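Local coordinates for protein phosphoserine phosphatase (Thermococcus onnurineus, PDB 4AP9) that probably removes the phosphate from L-phosphoserine with the help of magnesium, the last step of serine biosynthesis in this hyperthermophilic archaeon, at residues 50-53 with 58-61; 24-29 with 36-41; 123-128 with 133-138; 118-123 with 142-147. One frame throughout, in Å; residues are numbered along the deposited sequence.

Contact 1. Residues 50-53 with 58-61; sequences VEWL and KRVG. With 1PS (3-pyridinium-1-ylpropane-1-sulfonate), chain F.
The indole of Trp52 is covered on both faces: Arg59 on one, the bound 3-pyridinium-1-ylpropane-1-sulfonate on the other. On the Arg59 side the guanidinium comes edge-on, its plane turned 69° to the indole. NH2 leads, sitting off-centre over the benzo half, 3.7 Å from Trp52 CZ2. This is a cation-pi contact, with Arg59 CZ lying 4.9 Å from the centroid of the six-membered ring and 26° off its normal. On the far side the ligand runs along the indole. Its pyridinium end lies over the rim of the benzo half on that face, with C1 3.7 Å from Trp52 CE3, and its linker atom C6 lies over the indole close to the CG-CD2 bond, 3.9 Å from Trp52 CD2. The sulfonate reaches the pyrrole end, where O2 is 3.6 Å from Trp52 CD1.

Two helical turns separate the residues, both on helix 52-62, which opens with Glu51 as its N-cap. The CB of Trp52 starts out away from Arg59. With CG anti to the backbone N (chi1 -180°), the ring swings back to meet it. Arg59 in turn bends at chi3, which brings NH2 to the ring.

Trp52 belongs to one of the two ligand pockets in the crystal, along with Gly45, Leu46, Phe138 and Lys141, whose backbone N is hydrogen-bonded to the ligand. The indole thus lies between two positively charged groups, guanidinium and pyridinium, and its pi electrons can probably stabilise both at once.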
# COMPACT_ATOMS: atom_id res chain seq x y z
N VAL A 50 31.60 -7.25 -11.29
CA VAL A 50 31.00 -6.34 -12.24
C VAL A 50 29.49 -6.49 -12.12
O VAL A 50 29.00 -7.53 -11.69
CB VAL A 50 31.44 -6.64 -13.68
CG1 VAL A 50 32.94 -6.41 -13.85
CG2 VAL A 50 31.08 -8.07 -14.03
N GLU A 51 28.75 -5.45 -12.50
CA GLU A 51 27.29 -5.53 -12.43
C GLU A 51 26.76 -6.65 -13.32
O GLU A 51 27.29 -6.92 -14.39
CB GLU A 51 26.66 -4.20 -12.82
CG GLU A 51 26.91 -3.11 -11.80
CD GLU A 51 26.51 -3.55 -10.40
OE1 GLU A 51 25.36 -4.00 -10.22
OE2 GLU A 51 27.36 -3.48 -9.49
N TRP A 52 25.69 -7.31 -12.88
CA TRP A 52 25.25 -8.51 -13.60
C TRP A 52 24.83 -8.23 -15.04
O TRP A 52 25.25 -8.94 -15.96
CB TRP A 52 24.13 -9.23 -12.86
CG TRP A 52 23.68 -10.46 -13.59
CD1 TRP A 52 22.57 -10.60 -14.39
CD2 TRP A 52 24.34 -11.73 -13.62
NE1 TRP A 52 22.50 -11.87 -14.89
CE2 TRP A 52 23.59 -12.59 -14.43
CE3 TRP A 52 25.51 -12.23 -13.02
CZ2 TRP A 52 23.94 -13.92 -14.67
CZ3 TRP A 52 25.87 -13.55 -13.26
CH2 TRP A 52 25.09 -14.37 -14.08
N LEU A 53 24.01 -7.20 -15.24
CA LEU A 53 23.54 -6.89 -16.58
C LEU A 53 24.69 -6.47 -17.47
O LEU A 53 24.74 -6.83 -18.65
CB LEU A 53 22.46 -5.81 -16.56
CG LEU A 53 21.94 -5.43 -17.94
CD1 LEU A 53 21.20 -6.61 -18.60
CD2 LEU A 53 21.03 -4.23 -17.84
N LYS A 58 27.75 -8.01 -22.18
CA LYS A 58 29.08 -8.18 -22.77
C LYS A 58 29.28 -9.60 -23.31
O LYS A 58 29.90 -9.80 -24.36
CB LYS A 58 30.20 -7.83 -21.77
CG LYS A 58 30.41 -6.34 -21.54
CD LYS A 58 31.59 -6.09 -20.60
CE LYS A 58 32.13 -4.66 -20.73
NZ LYS A 58 31.08 -3.60 -20.63
N ARG A 59 28.76 -10.59 -22.59
CA ARG A 59 28.79 -11.97 -23.06
C ARG A 59 27.94 -12.11 -24.32
O ARG A 59 28.35 -12.74 -25.30
CB ARG A 59 28.30 -12.92 -21.96
CG ARG A 59 29.35 -13.19 -20.87
CD ARG A 59 28.83 -14.06 -19.74
NE ARG A 59 28.01 -13.30 -18.80
CZ ARG A 59 26.97 -13.78 -18.14
NH1 ARG A 59 26.59 -15.04 -18.30
NH2 ARG A 59 26.30 -13.00 -17.32
N VAL A 60 26.77 -11.50 -24.31
CA VAL A 60 25.87 -11.56 -25.46
C VAL A 60 26.56 -11.00 -26.71
O VAL A 60 26.46 -11.57 -27.79
CB VAL A 60 24.58 -10.81 -25.19
CG1 VAL A 60 23.84 -10.49 -26.50
CG2 VAL A 60 23.73 -11.62 -24.25
N GLY A 61 27.27 -9.89 -26.51
CA GLY A 61 28.00 -9.24 -27.57
C GLY A 61 29.07 -10.13 -28.18
O GLY A 61 29.28 -10.11 -29.39
N1 1PS F . 23.12 -12.77 -9.97
C1 1PS F . 23.93 -11.74 -9.68
C2 1PS F . 25.15 -11.96 -9.07
C3 1PS F . 23.47 -14.03 -9.68
C4 1PS F . 24.68 -14.32 -9.06
C5 1PS F . 25.54 -13.26 -8.74
C6 1PS F . 21.87 -12.49 -10.64
C7 1PS F . 21.03 -13.72 -10.73
C8 1PS F . 20.49 -13.92 -12.12
S1 1PS F . 19.07 -12.88 -12.34
O1 1PS F . 18.20 -13.51 -13.35
O2 1PS F . 19.47 -11.59 -12.86
O3 1PS F . 18.46 -12.69 -11.05

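Contact 2. Residues 24-29 with 36-41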
# COMPACT_ATOMS: atom_id res chain seq x y z
N GLU A 24 25.90 -25.29 -18.31
CA GLU A 24 26.10 -23.86 -18.19
C GLU A 24 26.38 -23.26 -19.56
O GLU A 24 27.51 -23.30 -20.04
CB GLU A 24 27.26 -23.58 -17.24
CG GLU A 24 26.92 -23.96 -15.82
CD GLU A 24 28.03 -23.63 -14.86
OE1 GLU A 24 28.14 -22.45 -14.47
OE2 GLU A 24 28.80 -24.55 -14.51
N PHE A 25 25.33 -22.70 -20.18
CA PHE A 25 25.43 -22.17 -21.54
C PHE A 25 26.66 -21.30 -21.82
O PHE A 25 27.29 -21.43 -22.87
CB PHE A 25 24.16 -21.37 -21.89
CG PHE A 25 24.21 -20.71 -23.23
CD1 PHE A 25 23.90 -21.42 -24.38
CD2 PHE A 25 24.56 -19.37 -23.35
CE1 PHE A 25 23.94 -20.81 -25.63
CE2 PHE A 25 24.60 -18.75 -24.61
CZ PHE A 25 24.29 -19.48 -25.74
N TRP A 26 26.98 -20.37 -20.93
CA TRP A 26 28.10 -19.48 -21.20
C TRP A 26 29.48 -20.17 -21.15
O TRP A 26 30.39 -19.82 -21.92
CB TRP A 26 28.05 -18.19 -20.35
CG TRP A 26 26.88 -17.30 -20.74
CD1 TRP A 26 25.77 -17.00 -19.98
CD2 TRP A 26 26.69 -16.62 -22.00
NE1 TRP A 26 24.93 -16.16 -20.67
CE2 TRP A 26 25.46 -15.93 -21.91
CE3 TRP A 26 27.44 -16.53 -23.17
CZ2 TRP A 26 24.97 -15.15 -22.96
CZ3 TRP A 26 26.95 -15.75 -24.22
CH2 TRP A 26 25.72 -15.07 -24.10
N ARG A 27 29.63 -21.15 -20.26
CA ARG A 27 30.86 -21.94 -20.21
C ARG A 27 30.96 -22.78 -21.48
O ARG A 27 32.05 -22.96 -22.03
CB ARG A 27 30.88 -22.84 -18.97
CG ARG A 27 30.84 -22.03 -17.68
CD ARG A 27 31.07 -22.88 -16.44
NE ARG A 27 30.83 -22.10 -15.23
CZ ARG A 27 31.72 -21.27 -14.67
NH1 ARG A 27 32.92 -21.11 -15.21
NH2 ARG A 27 31.39 -20.61 -13.57
N GLU A 28 29.83 -23.28 -21.97
CA GLU A 28 29.82 -23.99 -23.24
C GLU A 28 30.16 -23.07 -24.42
O GLU A 28 30.91 -23.45 -25.33
CB GLU A 28 28.48 -24.69 -23.45
CG GLU A 28 28.37 -25.48 -24.75
CD GLU A 28 29.23 -26.74 -24.78
OE1 GLU A 28 29.94 -27.02 -23.79
OE2 GLU A 28 29.18 -27.45 -25.81
N MSE A 29 29.62 -21.86 -24.41
CA MSE A 29 29.97 -20.90 -25.46
C MSE A 29 31.45 -20.57 -25.44
O MSE A 29 32.07 -20.39 -26.49
CB MSE A 29 29.13 -19.63 -25.35
CG MSE A 29 27.69 -19.81 -25.74
SE MSE A 29 27.53 -20.30 -27.63
CE MSE A 29 27.15 -22.12 -27.38
N ARG A 36 37.96 -17.14 -24.18
CA ARG A 36 38.05 -17.21 -22.72
C ARG A 36 37.35 -16.04 -22.02
O ARG A 36 36.82 -16.20 -20.92
CB ARG A 36 39.51 -17.29 -22.28
CG ARG A 36 40.27 -18.46 -22.90
CD ARG A 36 41.69 -18.55 -22.37
NE ARG A 36 41.70 -18.90 -20.95
CZ ARG A 36 41.92 -20.12 -20.47
NH1 ARG A 36 42.18 -21.12 -21.29
NH2 ARG A 36 41.89 -20.33 -19.16
N GLU A 37 37.36 -14.87 -22.66
CA GLU A 37 36.72 -13.68 -22.14
C GLU A 37 35.26 -13.94 -21.73
O GLU A 37 34.76 -13.35 -20.77
CB GLU A 37 36.80 -12.54 -23.16
CG GLU A 37 36.35 -11.16 -22.63
CD GLU A 37 36.32 -10.09 -23.72
OE1 GLU A 37 36.78 -10.37 -24.85
OE2 GLU A 37 35.84 -8.97 -23.45
N ILE A 38 34.58 -14.84 -22.44
CA ILE A 38 33.18 -15.13 -22.11
C ILE A 38 33.04 -15.71 -20.72
O ILE A 38 32.18 -15.30 -19.94
CB ILE A 38 32.53 -16.08 -23.13
CG1 ILE A 38 32.44 -15.39 -24.50
CG2 ILE A 38 31.13 -16.50 -22.65
CD1 ILE A 38 32.03 -16.33 -25.64
N GLU A 39 33.91 -16.67 -20.40
CA GLU A 39 33.83 -17.34 -19.11
C GLU A 39 34.35 -16.41 -18.00
O GLU A 39 33.85 -16.44 -16.86
CB GLU A 39 34.63 -18.65 -19.15
CG GLU A 39 34.28 -19.59 -18.03
CD GLU A 39 34.52 -21.05 -18.37
OE1 GLU A 39 35.21 -21.36 -19.38
OE2 GLU A 39 34.02 -21.90 -17.63
N GLU A 40 35.33 -15.58 -18.34
CA GLU A 40 35.85 -14.62 -17.38
C GLU A 40 34.77 -13.62 -17.00
O GLU A 40 34.60 -13.30 -15.83
CB GLU A 40 37.05 -13.89 -17.96
CG GLU A 40 37.67 -12.90 -17.00
CD GLU A 40 38.95 -12.30 -17.53
OE1 GLU A 40 38.88 -11.37 -18.36
OE2 GLU A 40 40.03 -12.77 -17.12
N LEU A 41 34.03 -13.15 -17.99
CA LEU A 41 32.89 -12.26 -17.75
C LEU A 41 31.84 -12.93 -16.88
O LEU A 41 31.24 -12.28 -16.01
CB LEU A 41 32.27 -11.83 -19.08
CG LEU A 41 33.07 -10.77 -19.83
CD1 LEU A 41 32.52 -10.60 -21.23
CD2 LEU A 41 33.05 -9.46 -19.05
O HOH W 1 34.44 -23.49 -20.88
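Arg27 and Glu39 lay their side chains across each other at about a right angle, and the charged ends meet there. Arg27 NH1 donates to Glu39 OE2 at 2.8 Å, using the anti lone pair of that oxygen. The acceptor lies nearly in the guanidinium plane, although carboxylate and guanidinium planes are 53° apart. The aliphatic part of Arg27 runs past the same oxygen, with CG 3.2 Å from Glu39 OE2. At its other edge the guanidinium is held by Glu24, whose OE1 accepts from Arg27 NE at 2.8 Å and is met from above the carboxylate plane. The two bonds fix the rotation of the guanidinium, and Glu43 adds a further salt bridge to NH1. A water donates both to Glu39 OE1 and to the backbone O of Arg27, so each oxygen of Glu39 is tied to the first helix.

Next to this polar layer the CB of Ile38 points toward helix 25-33. Its CG2, anti to the backbone N, lies 3.7 Å from Trp26 CE3, and the two side chains again cross roughly at right angles. CD1 continues along the helix to the backbone O of Met29, 4.1 Å away.

The axes of the short helical segments 25-29 and 36-41 approach to 8.3 Å at 156°, making a helical hairpin of nearly antiparallel helices. Such a pair is characteristic of the helical cap inserted after the first core strand in phosphoserine phosphatases of the haloacid dehalogenase superfamily.

Contact 3. Residues 123-128 with 133-138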
# COMPACT_ATOMS: atom_id res chain seq x y z
N ARG A 123 14.97 -15.16 -23.98
CA ARG A 123 14.89 -15.74 -25.33
C ARG A 123 15.98 -15.15 -26.20
O ARG A 123 16.59 -14.14 -25.85
CB ARG A 123 13.50 -15.53 -25.96
CG ARG A 123 12.43 -16.48 -25.39
CD ARG A 123 11.02 -16.27 -25.99
NE ARG A 123 10.08 -17.21 -25.37
CZ ARG A 123 8.77 -17.04 -25.24
NH1 ARG A 123 8.18 -15.94 -25.69
NH2 ARG A 123 8.04 -17.98 -24.65
N ALA A 124 16.23 -15.79 -27.34
CA ALA A 124 17.27 -15.34 -28.25
C ALA A 124 16.72 -14.64 -29.48
O ALA A 124 15.59 -14.90 -29.91
CB ALA A 124 18.13 -16.53 -28.66
N ILE A 125 17.51 -13.74 -30.05
CA ILE A 125 17.13 -13.03 -31.26
C ILE A 125 17.99 -13.54 -32.40
O ILE A 125 19.21 -13.45 -32.37
CB ILE A 125 17.32 -11.51 -31.09
CG1 ILE A 125 16.47 -11.00 -29.92
CG2 ILE A 125 16.96 -10.76 -32.38
CD1 ILE A 125 16.87 -9.63 -29.44
N PHE A 126 17.34 -14.11 -33.41
CA PHE A 126 18.04 -14.57 -34.60
C PHE A 126 17.59 -13.79 -35.81
O PHE A 126 16.40 -13.53 -35.99
CB PHE A 126 17.84 -16.07 -34.80
CG PHE A 126 18.58 -16.92 -33.81
CD1 PHE A 126 19.94 -17.12 -33.94
CD2 PHE A 126 17.93 -17.49 -32.73
CE1 PHE A 126 20.65 -17.88 -33.03
CE2 PHE A 126 18.63 -18.26 -31.81
CZ PHE A 126 19.99 -18.45 -31.97
N GLU A 127 18.55 -13.37 -36.62
CA GLU A 127 18.25 -12.71 -37.89
C GLU A 127 19.03 -13.45 -38.97
O GLU A 127 20.25 -13.55 -38.90
CB GLU A 127 18.67 -11.24 -37.84
CG GLU A 127 17.82 -10.41 -36.87
CD GLU A 127 18.38 -9.01 -36.61
OE1 GLU A 127 19.32 -8.59 -37.33
OE2 GLU A 127 17.86 -8.34 -35.68
N ASP A 128 18.30 -13.99 -39.94
CA ASP A 128 18.93 -14.78 -41.00
C ASP A 128 19.80 -15.88 -40.42
O ASP A 128 20.92 -16.12 -40.90
CB ASP A 128 19.74 -13.88 -41.92
CG ASP A 128 18.89 -12.88 -42.67
OD1 ASP A 128 17.70 -13.20 -42.94
OD2 ASP A 128 19.39 -11.78 -42.97
N GLY A 133 21.13 -11.09 -30.43
CA GLY A 133 21.06 -10.56 -29.07
C GLY A 133 20.07 -11.30 -28.20
O GLY A 133 19.59 -12.39 -28.56
N ILE A 134 19.79 -10.73 -27.03
CA ILE A 134 18.93 -11.37 -26.04
C ILE A 134 17.62 -10.60 -25.83
O ILE A 134 17.61 -9.37 -25.86
CB ILE A 134 19.66 -11.50 -24.68
CG1 ILE A 134 18.84 -12.34 -23.69
CG2 ILE A 134 20.01 -10.14 -24.13
CD1 ILE A 134 19.64 -12.77 -22.43
N ARG A 135 16.53 -11.33 -25.66
CA ARG A 135 15.28 -10.73 -25.22
C ARG A 135 15.22 -10.94 -23.72
O ARG A 135 15.10 -12.08 -23.26
CB ARG A 135 14.07 -11.44 -25.85
CG ARG A 135 14.01 -11.45 -27.37
CD ARG A 135 12.59 -11.83 -27.84
NE ARG A 135 12.61 -12.49 -29.14
CZ ARG A 135 12.68 -11.85 -30.31
NH1 ARG A 135 12.75 -10.52 -30.33
NH2 ARG A 135 12.69 -12.52 -31.46
N LEU A 136 15.32 -9.85 -22.96
CA LEU A 136 15.25 -9.92 -21.50
C LEU A 136 13.80 -9.89 -21.08
O LEU A 136 13.12 -8.88 -21.26
CB LEU A 136 15.99 -8.74 -20.85
CG LEU A 136 17.50 -8.62 -21.05
CD1 LEU A 136 18.03 -7.39 -20.31
CD2 LEU A 136 18.23 -9.87 -20.57
N ARG A 137 13.31 -10.99 -20.55
CA ARG A 137 11.87 -11.15 -20.37
C ARG A 137 11.41 -10.91 -18.94
O ARG A 137 10.21 -10.90 -18.64
CB ARG A 137 11.46 -12.53 -20.88
CG ARG A 137 11.88 -12.73 -22.34
CD ARG A 137 11.35 -14.01 -22.94
NE ARG A 137 9.90 -14.03 -22.96
CZ ARG A 137 9.16 -15.01 -22.46
NH1 ARG A 137 9.75 -16.06 -21.90
NH2 ARG A 137 7.84 -14.96 -22.52
N PHE A 138 12.39 -10.70 -18.06
CA PHE A 138 12.15 -10.27 -16.69
C PHE A 138 13.40 -9.52 -16.21
O PHE A 138 14.50 -9.76 -16.72
CB PHE A 138 11.79 -11.45 -15.79
CG PHE A 138 12.80 -12.57 -15.81
CD1 PHE A 138 12.73 -13.56 -16.77
CD2 PHE A 138 13.82 -12.62 -14.87
CE1 PHE A 138 13.66 -14.58 -16.80
CE2 PHE A 138 14.75 -13.64 -14.89
CZ PHE A 138 14.67 -14.62 -15.85
O HOH W 2 12.82 -15.20 -29.82
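Arg123 lays its guanidinium flat on that of Arg137, the group centres 3.5 Å apart and the planes only 10° from parallel. The chain of Arg123 is extended from CG to NE. That of Arg137 bends at chi3 (62°), which brings its guanidinium over that of Arg123, CZ above CZ. Glu106 holds both, its OE1 with Arg123 NE and its OE2 with Arg137 NH1, so the like charges probably share one carboxylate that offsets them. The backbone of Arg123 pairs with that of Arg135 in both directions: its N donates to Arg135 O at 3.2 Å, and its O accepts from Arg135 N at 2.8 Å.

Ala124 faces Ile134 as a non-hydrogen-bonded pair. Its carbonyl turns the other way, to a water that donates to it at 2.8 Å and accepts from Arg135 NE.

Strands 118-127 and 130-135 form a beta hairpin at one edge of the chain's central sheet in this haloacid dehalogenase fold. The two strands are antiparallel but strongly twisted, with 135° between the directions of the short segments. A strand of the third subunit pairs in parallel with 133-135, carrying the sheet across the interface, and Asp4 of that subunit takes Arg135 NH1 in a salt bridge.

Ile125 N donates to Gly133 O at 2.9 Å. On the face of the sheet that also carries Arg135, its CG1 packs 3.6 Å from Arg135 CG and also lies over one face of the Arg135 guanidinium. The CD1 of Ile125 reaches onward along the second strand, to 3.7 Å from Ile134 O.

Contact 4. Residues 118-123 with 142-147; sequences EFMANR and GEFLKR
Met120 projects from strand 118-127 onto Phe144 of helix 141-145, where a helix packs against one face of the central sheet in the Rossmann-like core of the haloacid dehalogenase fold. Strand 97-102, the next one in the sheet, supplies Val99 and Ile101 to the same ring.

The apolar contacts centre on the outer end of that ring. Met120 CB comes within 3.6 Å of Phe144 CZ. Its CG lies over the face in a CH-pi contact, 4.1 Å from the centroid of the Phe144 ring. Met120 is a selenomethionine in the model, and its SE approaches the ring obliquely, a Met-aromatic contact at 5.4 Å from the Phe144 centroid. Bends at chi2 (73°) and chi3 (41°) fold the chain back, bringing CE 4.0 Å from Arg147 NH1. The Arg147 guanidinium in turn has Phe144 CE1 over one face, so the ring is shared between strand side chain and arginine.

The polar contacts across the segments lie at the start of the strand. Glu118 and Arg147 do not touch directly within the chain; each makes a salt bridge to the other's counterpart in a neighbouring subunit, and Glu118 OE2 also pairs with Lys97 of its own chain. Within the helical segment Lys146 NZ donates to the syn lone pair of Glu143 OE1, as part of a salt bridge. Across the two segments, a single water donates to Glu118 OE1 at 2.6 Å and accepts from Arg147 NH1 at 3.1 Å.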
# COMPACT_ATOMS: atom_id res chain seq x y z
N GLU A 118 4.52 -24.07 -14.85
CA GLU A 118 4.87 -22.88 -15.62
C GLU A 118 6.38 -22.87 -15.90
O GLU A 118 7.18 -23.43 -15.15
CB GLU A 118 4.47 -21.59 -14.90
CG GLU A 118 2.97 -21.44 -14.68
CD GLU A 118 2.57 -20.03 -14.28
OE1 GLU A 118 3.04 -19.07 -14.91
OE2 GLU A 118 1.78 -19.88 -13.32
N PHE A 119 6.76 -22.22 -16.99
CA PHE A 119 8.16 -22.17 -17.39
C PHE A 119 8.48 -20.75 -17.85
O PHE A 119 7.71 -20.16 -18.61
CB PHE A 119 8.38 -23.17 -18.54
CG PHE A 119 9.77 -23.14 -19.16
CD1 PHE A 119 10.85 -23.73 -18.51
CD2 PHE A 119 9.97 -22.57 -20.40
CE1 PHE A 119 12.12 -23.72 -19.10
CE2 PHE A 119 11.24 -22.55 -20.99
CZ PHE A 119 12.31 -23.13 -20.33
N MSE A 120 9.60 -20.20 -17.39
CA MSE A 120 10.02 -18.87 -17.84
C MSE A 120 11.53 -18.74 -17.93
O MSE A 120 12.25 -19.00 -16.97
CB MSE A 120 9.53 -17.78 -16.89
CG MSE A 120 10.19 -16.42 -17.12
SE MSE A 120 9.55 -15.54 -18.74
CE MSE A 120 7.72 -16.04 -18.49
N ALA A 121 12.01 -18.29 -19.09
CA ALA A 121 13.41 -17.91 -19.23
C ALA A 121 13.52 -16.80 -20.28
O ALA A 121 12.52 -16.36 -20.85
CB ALA A 121 14.27 -19.11 -19.64
N ASN A 122 14.74 -16.35 -20.53
CA ASN A 122 14.96 -15.33 -21.54
C ASN A 122 14.91 -15.96 -22.93
O ASN A 122 14.75 -17.17 -23.04
CB ASN A 122 16.26 -14.59 -21.25
CG ASN A 122 16.13 -13.66 -20.05
OD1 ASN A 122 15.08 -13.04 -19.87
ND2 ASN A 122 17.16 -13.58 -19.22
N ARG A 123 14.97 -15.16 -23.98
CA ARG A 123 14.89 -15.74 -25.33
C ARG A 123 15.98 -15.15 -26.20
O ARG A 123 16.59 -14.14 -25.85
CB ARG A 123 13.50 -15.53 -25.96
CG ARG A 123 12.43 -16.48 -25.39
CD ARG A 123 11.02 -16.27 -25.99
NE ARG A 123 10.08 -17.21 -25.37
CZ ARG A 123 8.77 -17.04 -25.24
NH1 ARG A 123 8.18 -15.94 -25.69
NH2 ARG A 123 8.04 -17.98 -24.65
N GLY A 142 14.23 -12.14 -8.65
CA GLY A 142 13.40 -11.58 -7.60
C GLY A 142 12.21 -10.84 -8.17
O GLY A 142 11.07 -11.00 -7.68
N GLU A 143 12.44 -10.03 -9.20
CA GLU A 143 11.34 -9.27 -9.80
C GLU A 143 10.32 -10.22 -10.38
O GLU A 143 9.11 -10.01 -10.25
CB GLU A 143 11.84 -8.33 -10.90
CG GLU A 143 12.47 -7.06 -10.40
CD GLU A 143 11.58 -6.31 -9.43
OE1 GLU A 143 10.49 -5.85 -9.84
OE2 GLU A 143 11.98 -6.17 -8.27
N PHE A 144 10.81 -11.29 -11.00
CA PHE A 144 9.91 -12.27 -11.59
C PHE A 144 8.98 -12.89 -10.55
O PHE A 144 7.80 -13.13 -10.82
CB PHE A 144 10.66 -13.38 -12.32
CG PHE A 144 9.76 -14.43 -12.88
CD1 PHE A 144 8.96 -14.15 -13.97
CD2 PHE A 144 9.70 -15.69 -12.32
CE1 PHE A 144 8.10 -15.11 -14.49
CE2 PHE A 144 8.85 -16.66 -12.84
CZ PHE A 144 8.06 -16.36 -13.93
N LEU A 145 9.51 -13.17 -9.36
CA LEU A 145 8.71 -13.77 -8.29
C LEU A 145 7.50 -12.94 -7.84
O LEU A 145 6.57 -13.49 -7.25
CB LEU A 145 9.58 -14.12 -7.08
CG LEU A 145 10.00 -15.59 -6.92
CD1 LEU A 145 10.75 -16.10 -8.13
CD2 LEU A 145 10.82 -15.80 -5.64
N LYS A 146 7.53 -11.64 -8.11
CA LYS A 146 6.39 -10.77 -7.82
C LYS A 146 5.11 -11.26 -8.50
O LYS A 146 4.01 -10.91 -8.10
CB LYS A 146 6.67 -9.33 -8.24
CG LYS A 146 7.72 -8.61 -7.41
CD LYS A 146 7.89 -7.18 -7.91
CE LYS A 146 8.82 -6.38 -7.03
NZ LYS A 146 9.05 -4.99 -7.56
N ARG A 147 5.28 -12.07 -9.54
CA ARG A 147 4.17 -12.70 -10.24
C ARG A 147 3.31 -13.56 -9.31
O ARG A 147 2.11 -13.76 -9.53
CB ARG A 147 4.77 -13.57 -11.34
CG ARG A 147 3.82 -14.08 -12.36
CD ARG A 147 4.60 -14.55 -13.58
NE ARG A 147 5.00 -13.44 -14.44
CZ ARG A 147 4.98 -13.51 -15.77
NH1 ARG A 147 4.61 -14.63 -16.36
NH2 ARG A 147 5.35 -12.47 -16.51
O HOH W 3 5.10 -17.45 -15.27

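Contact 2 comes first along the chain, then contact 1; contact 3 starts at Arg123, the last residue of the first segment of contact 4, and ends before 142. Contact 2 joins helices 25-33 and 36-47, contact 1 lies within the next helix, 52-62, and they touch through Arg59, Lys58 and Leu41, centres 11 Å apart. Contacts 3 and 4 share Arg123 and strand 118-127, their centres 15 Å apart. Contact 3 also touches contact 1, where Ile134 and Leu136 meet helix 52-62, so the hairpin packs against this cap helix. Contacts 2 and 4 lie farthest apart, about 23 Å between centres. Trp52 of contact 1 and Phe138 of contact 3 line one ligand pocket between cap and core.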